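Local coordinates for AT-rich DNA-binding protein (Thermus thermophilus, PDB 2DT5) that acts as a Rex-family transcriptional repressor, a homodimer that binds AT-rich DNA and adjusts transcription to the cellular NADH/NAD(+) redox state, at the interface of chains A and B. Coordinates in Å, arbitrary orientation; residue numbers count along the deposited sequence, not the author numbering. Chains: chain A/B, AT-rich DNA-binding protein.

The homodimer illustrates how a swapped C-terminal helix can tie a two-domain repressor together. In contacts 1 and 2, whose C-alpha centres lie about 13 Å apart, B:Phe198 is shared, and helix 192-201 of chain B and the segment after it reach chain A; B:Gln39, from chain B's DNA-binding region, joins contact 1. The C-alpha centre of contact 3 lies about 33 Å from that of contact 1 and about 32 Å from that of contact 2; there helix 190-201 of chain A packs on the starts of strands of chain B. Each contact has a twin, so the same helix meets both domains of its partner, plausibly coupling them.

Contact 1: the interface of chains A and B. Residues chain A 2, 4, 51-52; chain B 39, 198, 205-206.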
loop_
_atom_site.group_PDB
_atom_site.type_symbol
_atom_site.label_atom_id
_atom_site.label_comp_id
_atom_site.label_asym_id
_atom_site.label_seq_id
_atom_site.Cartn_x
_atom_site.Cartn_y
_atom_site.Cartn_z
ATOM N N LYS A 2 -8.197 4.577 -15.056
ATOM C CA LYS A 2 -8.376 3.241 -14.410
ATOM C C LYS A 2 -7.024 2.540 -14.261
ATOM O O LYS A 2 -6.494 1.980 -15.227
ATOM C CB LYS A 2 -9.326 2.388 -15.248
ATOM N N PRO A 4 -4.889 -0.466 -13.076
ATOM C CA PRO A 4 -4.954 -1.875 -12.661
ATOM C C PRO A 4 -3.934 -2.138 -11.535
ATOM O O PRO A 4 -2.834 -2.632 -11.787
ATOM C CB PRO A 4 -4.620 -2.623 -13.955
ATOM C CG PRO A 4 -3.631 -1.702 -14.629
ATOM C CD PRO A 4 -4.279 -0.329 -14.414
ATOM N N TYR A 51 -2.022 -8.418 -21.519
ATOM C CA TYR A 51 -2.840 -7.304 -21.025
ATOM C C TYR A 51 -2.070 -5.996 -21.153
ATOM O O TYR A 51 -2.661 -4.940 -21.418
ATOM C CB TYR A 51 -3.236 -7.527 -19.549
ATOM C CG TYR A 51 -3.959 -6.343 -18.908
ATOM C CD1 TYR A 51 -5.313 -6.098 -19.154
ATOM C CD2 TYR A 51 -3.266 -5.436 -18.095
ATOM C CE1 TYR A 51 -5.958 -4.972 -18.611
ATOM C CE2 TYR A 51 -3.896 -4.314 -17.551
ATOM C CZ TYR A 51 -5.238 -4.082 -17.812
ATOM O OH TYR A 51 -5.836 -2.946 -17.301
ATOM N N PHE A 52 -0.747 -6.072 -20.954
ATOM C CA PHE A 52 0.114 -4.897 -21.057
ATOM C C PHE A 52 0.841 -4.738 -22.395
ATOM O O PHE A 52 1.716 -3.879 -22.517
ATOM C CB PHE A 52 1.144 -4.875 -19.921
ATOM C CG PHE A 52 0.560 -4.524 -18.588
ATOM C CD1 PHE A 52 0.297 -5.518 -17.639
ATOM C CD2 PHE A 52 0.226 -3.203 -18.291
ATOM C CE1 PHE A 52 -0.301 -5.202 -16.403
ATOM C CE2 PHE A 52 -0.367 -2.874 -17.063
ATOM C CZ PHE A 52 -0.632 -3.876 -16.114
ATOM N N GLN B 39 -11.919 -4.207 -11.106
ATOM C CA GLN B 39 -11.063 -4.601 -12.214
ATOM C C GLN B 39 -10.732 -6.092 -12.214
ATOM O O GLN B 39 -9.589 -6.494 -12.443
ATOM C CB GLN B 39 -9.768 -3.777 -12.213
ATOM C CG GLN B 39 -10.004 -2.271 -12.131
ATOM C CD GLN B 39 -8.778 -1.449 -12.518
ATOM O OE1 GLN B 39 -8.609 -0.314 -12.062
ATOM N NE2 GLN B 39 -7.924 -2.011 -13.373
ATOM N N PHE B 198 3.289 5.023 -13.947
ATOM C CA PHE B 198 2.520 4.317 -14.965
ATOM C C PHE B 198 1.365 5.197 -15.439
ATOM O O PHE B 198 1.154 5.371 -16.638
ATOM C CB PHE B 198 1.951 2.999 -14.422
ATOM C CG PHE B 198 0.973 2.340 -15.352
ATOM C CD1 PHE B 198 1.418 1.585 -16.428
ATOM C CD2 PHE B 198 -0.395 2.549 -15.206
ATOM C CE1 PHE B 198 0.520 1.052 -17.346
ATOM C CE2 PHE B 198 -1.301 2.021 -16.125
ATOM C CZ PHE B 198 -0.844 1.273 -17.197
ATOM N N TRP B 205 -4.985 4.974 -20.397
ATOM C CA TRP B 205 -4.914 3.515 -20.322
ATOM C C TRP B 205 -6.223 2.742 -20.488
ATOM O O TRP B 205 -7.118 2.858 -19.656
ATOM C CB TRP B 205 -4.284 3.087 -19.000
ATOM C CG TRP B 205 -4.099 1.612 -18.917
ATOM C CD1 TRP B 205 -4.612 0.761 -17.971
ATOM C CD2 TRP B 205 -3.349 0.801 -19.824
ATOM N NE1 TRP B 205 -4.219 -0.530 -18.235
ATOM C CE2 TRP B 205 -3.437 -0.534 -19.363
ATOM C CE3 TRP B 205 -2.592 1.076 -20.975
ATOM C CZ2 TRP B 205 -2.817 -1.599 -20.027
ATOM C CZ3 TRP B 205 -1.973 0.017 -21.635
ATOM C CH2 TRP B 205 -2.084 -1.303 -21.154
ATOM N N ARG B 206 -6.315 1.960 -21.567
ATOM C CA ARG B 206 -7.478 1.112 -21.832
ATOM C C ARG B 206 -8.841 1.789 -21.986
ATOM O O ARG B 206 -9.863 1.101 -22.003
ATOM C CB ARG B 206 -7.607 0.054 -20.726
ATOM C CG ARG B 206 -7.186 -1.373 -21.084
ATOM C CD ARG B 206 -5.722 -1.451 -21.423
ATOM N NE ARG B 206 -5.183 -2.815 -21.472
ATOM C CZ ARG B 206 -5.776 -3.872 -22.033
ATOM N NH1 ARG B 206 -6.976 -3.777 -22.606
ATOM N NH2 ARG B 206 -5.134 -5.031 -22.071
HETATM O O HOH W 1 -7.762 5.071 -17.467
#
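B:Trp205 and B:Arg206 reach across the dimer to the end of helix 42-51, where A:Tyr51 offers them a ring, a hydroxyl and a backbone carbonyl. The guanidinium of B:Arg206 lies over one face of the tyrosine ring, shifted toward the rim, with the two planes only 20° apart. From this near-parallel position NH2 donates to A:Tyr51 O at 2.6 Å, in the carbonyl plane and on a lone pair, while NE adds a weak bond to the same oxygen. A bend at chi2 (63°) turns the arginine chain back over its neighbour, its CD lying over one face of the B:Trp205 indole, toward the rim; B:Phe198 CZ lies over the opposite face, also toward the rim.

A:Tyr51 CE2 and A:Lys2 O meet the indole at its edge. Its NE1 donates to the phenol OH of A:Tyr51 at 3.1 Å, the oxygen tilted 21° from the indole plane. A:Pro4 crosses the indole at about a right angle, CD lying 3.7 Å from B:Trp205 CD1, and A:Phe52 CD2 comes to CZ2 at 3.9 Å from the side of the face where B:Phe198 lies. Water 1 bridges A:Lys2 N and B:Trp205 O. The B:Gln39 amide lies against A:Pro4, linking the two N-terminal regions directly. B:Trp205 and B:Arg206 fasten one subunit's C-terminal segment to the other's winged-helix region, which probably helps to hold the DNA-binding domains in a defined relation.

Contact 2: the interface of chains A and B. Residues chain A 12, 75-77, 105; chain B 194, 197-198.
The ring of A:Phe105 directs its CE1-CZ edge toward helix 192-201 of chain B: CZ lies 4.0 Å from the hydroxyl OG of B:Ser197, and the ring crosses B:Thr194 at about a right angle, CE1 and CZ both near OG1. B:Phe198 borders A:Leu75 O by its backbone N, its ring being directed to the neighbouring patch.

Between the two aromatics, the B:Ser197 hydroxyl donates to A:Leu75 O at 2.8 Å, almost in line with the carbonyl (162° at the oxygen). OG stands between its own backbone N and carbonyl carbon (chi1 49°), a rotation that also brings it 2.9 Å from B:Thr194 O one helical turn earlier. In that second bond the donor sits to the side of the carbonyl, tilted 34° from its plane, and together the two bonds probably limit the rotation of the serine.

B:Thr194 divides its branches: methyl CG2 packs 3.7 Å from A:Leu75 CD2 and meets A:Ile12 CD1 tip to tip, while OG1 faces A:Leu77 CD2. The swapped helix of chain B thereby lies between helices 5-23 and 64-75 of chain A on one side and the start of strand 105-112 on the other, bridging the partner's winged-helix domain and its Rossmann-fold domain.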
loop_
_atom_site.group_PDB
_atom_site.type_symbol
_atom_site.label_atom_id
_atom_site.label_comp_id
_atom_site.label_asym_id
_atom_site.label_seq_id
_atom_site.Cartn_x
_atom_site.Cartn_y
_atom_site.Cartn_z
ATOM N N ILE A 12 5.484 -5.706 -11.429
ATOM C CA ILE A 12 6.678 -5.369 -10.674
ATOM C C ILE A 12 7.308 -6.661 -10.191
ATOM O O ILE A 12 8.529 -6.793 -10.189
ATOM C CB ILE A 12 6.329 -4.474 -9.485
ATOM C CG1 ILE A 12 5.731 -3.170 -10.009
ATOM C CG2 ILE A 12 7.572 -4.181 -8.655
ATOM C CD1 ILE A 12 5.049 -2.367 -8.950
ATOM N N LEU A 75 6.266 0.896 -17.088
ATOM C CA LEU A 75 6.174 1.304 -15.700
ATOM C C LEU A 75 6.844 2.637 -15.428
ATOM O O LEU A 75 6.713 3.197 -14.337
ATOM C CB LEU A 75 6.792 0.229 -14.791
ATOM C CG LEU A 75 5.960 -1.046 -14.634
ATOM C CD1 LEU A 75 6.717 -2.073 -13.829
ATOM C CD2 LEU A 75 4.655 -0.711 -13.936
ATOM N N GLY A 76 7.560 3.138 -16.420
ATOM C CA GLY A 76 8.256 4.396 -16.270
ATOM C C GLY A 76 9.493 4.314 -15.391
ATOM O O GLY A 76 10.062 5.342 -15.013
ATOM N N LEU A 77 9.940 3.098 -15.083
ATOM C CA LEU A 77 11.100 2.930 -14.217
ATOM C C LEU A 77 12.444 3.234 -14.857
ATOM O O LEU A 77 13.460 3.309 -14.169
ATOM C CB LEU A 77 11.107 1.516 -13.627
ATOM C CG LEU A 77 9.950 1.228 -12.662
ATOM C CD1 LEU A 77 9.980 -0.225 -12.207
ATOM C CD2 LEU A 77 10.053 2.143 -11.457
ATOM N N PHE A 105 13.162 7.413 -8.620
ATOM C CA PHE A 105 12.440 8.520 -7.975
ATOM C C PHE A 105 13.350 9.366 -7.101
ATOM O O PHE A 105 13.819 8.924 -6.065
ATOM C CB PHE A 105 11.270 7.959 -7.172
ATOM C CG PHE A 105 10.371 7.062 -7.984
ATOM C CD1 PHE A 105 10.495 5.677 -7.912
ATOM C CD2 PHE A 105 9.428 7.610 -8.851
ATOM C CE1 PHE A 105 9.689 4.852 -8.693
ATOM C CE2 PHE A 105 8.617 6.809 -9.635
ATOM C CZ PHE A 105 8.742 5.419 -9.562
ATOM N N THR B 194 5.125 3.843 -8.430
ATOM C CA THR B 194 5.163 3.181 -9.720
ATOM C C THR B 194 3.778 3.216 -10.336
ATOM O O THR B 194 3.644 3.277 -11.557
ATOM C CB THR B 194 5.707 1.731 -9.565
ATOM O OG1 THR B 194 6.988 1.798 -8.928
ATOM C CG2 THR B 194 5.896 1.058 -10.926
ATOM N N SER B 197 3.806 6.737 -11.878
ATOM C CA SER B 197 4.619 6.871 -13.083
ATOM C C SER B 197 3.850 6.198 -14.218
ATOM O O SER B 197 3.740 6.749 -15.312
ATOM C CB SER B 197 5.999 6.236 -12.896
ATOM O OG SER B 197 5.898 4.933 -12.359
ATOM N N PHE B 198 3.289 5.023 -13.947
ATOM C CA PHE B 198 2.520 4.317 -14.965
ATOM C C PHE B 198 1.365 5.197 -15.439
ATOM O O PHE B 198 1.154 5.371 -16.638
ATOM C CB PHE B 198 1.951 2.999 -14.422
ATOM C CG PHE B 198 0.973 2.340 -15.352
ATOM C CD1 PHE B 198 1.418 1.585 -16.428
ATOM C CD2 PHE B 198 -0.395 2.549 -15.206
ATOM C CE1 PHE B 198 0.520 1.052 -17.346
ATOM C CE2 PHE B 198 -1.301 2.021 -16.125
ATOM C CZ PHE B 198 -0.844 1.273 -17.197
#

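Contact 3: the interface of chains A and B. Residues chain A 196, 199-200; chain B 142-143, 166-167, 183.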
loop_
_atom_site.group_PDB
_atom_site.type_symbol
_atom_site.label_atom_id
_atom_site.label_comp_id
_atom_site.label_asym_id
_atom_site.label_seq_id
_atom_site.Cartn_x
_atom_site.Cartn_y
_atom_site.Cartn_z
ATOM N N LEU A 196 -3.874 -8.824 8.181
ATOM C CA LEU A 196 -3.366 -9.385 9.451
ATOM C C LEU A 196 -4.539 -9.960 10.242
ATOM O O LEU A 196 -4.457 -11.054 10.791
ATOM C CB LEU A 196 -2.694 -8.321 10.315
ATOM C CG LEU A 196 -1.197 -8.048 10.211
ATOM C CD1 LEU A 196 -0.842 -7.040 11.306
ATOM C CD2 LEU A 196 -0.380 -9.342 10.396
ATOM N N ALA A 199 -5.569 -13.211 8.797
ATOM C CA ALA A 199 -4.541 -14.215 9.055
ATOM C C ALA A 199 -4.526 -14.712 10.502
ATOM O O ALA A 199 -4.334 -15.904 10.757
ATOM C CB ALA A 199 -3.162 -13.661 8.665
ATOM N N ILE A 200 -4.725 -13.803 11.447
ATOM C CA ILE A 200 -4.755 -14.162 12.861
ATOM C C ILE A 200 -5.950 -15.083 13.144
ATOM O O ILE A 200 -5.855 -16.022 13.925
ATOM C CB ILE A 200 -4.836 -12.887 13.737
ATOM C CG1 ILE A 200 -3.519 -12.099 13.616
ATOM C CG2 ILE A 200 -5.102 -13.265 15.177
ATOM C CD1 ILE A 200 -3.567 -10.688 14.190
ATOM N N GLU B 142 -3.433 -7.485 20.332
ATOM C CA GLU B 142 -3.133 -8.566 19.410
ATOM C C GLU B 142 -2.219 -8.179 18.248
ATOM O O GLU B 142 -1.443 -9.010 17.768
ATOM C CB GLU B 142 -4.427 -9.149 18.822
ATOM C CG GLU B 142 -5.402 -9.777 19.812
ATOM C CD GLU B 142 -6.203 -8.755 20.611
ATOM O OE1 GLU B 142 -6.544 -7.687 20.060
ATOM O OE2 GLU B 142 -6.517 -9.029 21.789
ATOM N N ILE B 143 -2.309 -6.927 17.804
ATOM C CA ILE B 143 -1.524 -6.450 16.663
ATOM C C ILE B 143 -0.557 -5.307 17.010
ATOM O O ILE B 143 -0.930 -4.355 17.686
ATOM C CB ILE B 143 -2.491 -5.976 15.538
ATOM C CG1 ILE B 143 -3.307 -7.178 15.042
ATOM C CG2 ILE B 143 -1.722 -5.278 14.410
ATOM C CD1 ILE B 143 -4.345 -6.852 13.967
ATOM N N LYS B 166 0.129 -11.297 18.255
ATOM C CA LYS B 166 -0.440 -12.258 17.316
ATOM C C LYS B 166 -0.119 -11.867 15.883
ATOM O O LYS B 166 -0.043 -12.715 14.994
ATOM C CB LYS B 166 -1.961 -12.370 17.503
ATOM C CG LYS B 166 -2.372 -13.013 18.821
ATOM C CD LYS B 166 -3.877 -13.123 18.945
ATOM C CE LYS B 166 -4.282 -13.760 20.280
ATOM N NZ LYS B 166 -5.771 -13.717 20.493
ATOM N N GLY B 167 0.069 -10.572 15.663
ATOM C CA GLY B 167 0.399 -10.092 14.337
ATOM C C GLY B 167 1.214 -8.812 14.403
ATOM O O GLY B 167 1.121 -8.044 15.362
ATOM N N ALA B 183 1.429 -13.719 12.518
ATOM C CA ALA B 183 1.273 -13.166 11.175
ATOM C C ALA B 183 2.087 -11.881 11.015
ATOM O O ALA B 183 2.293 -11.135 11.979
ATOM C CB ALA B 183 -0.205 -12.895 10.890
#
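A:Ile200 sets its CG1 branch opposite the carbonyl carbon (chi1 -68°) and extends it through chi2 of 168°, carrying CD1 into chain B to within 3.6 Å of B:Ile143 CG1. The same rotation sends methyl CG2 to the aliphatic part of B:Lys166, 4.0 Å from CD. B:Ile143 has a similar conformation, but the two isoleucines meet at a slant, and its branches serve different partners: CG1 faces A:Ile200, while CG2 touches A:Leu196 CD1 at 3.7 Å.

The two methyls of A:Leu196 are likewise divided. CD2 sits against B:Ala183, 3.6 Å from its CB, and A:Ala199 adds its own methyl to that small side chain, CB to CB at 3.8 Å. B:Gly167, without a side chain, lets both A:Leu196 and A:Ile200 come down close to its backbone. B:Lys166 crosses A:Ile200 at about a right angle; its extended chain lays CB and CD beside CG2, and its backbone O faces CG1.

With an alanine at A:Ile200, B:Ile143 CG1 and the B:Lys166 methylenes would probably lose their apolar partner, opening a gap beside the strand ends. The patch is close-fitting and largely aliphatic, seating helix 190-201 of chain A against the beginnings of strands 143-146, 167-170 and 183-186 of chain B and the loop residue B:Lys166. It helps bind the swapped helix to the partner's NAD-binding Rossmann domain, and so supports the homodimer.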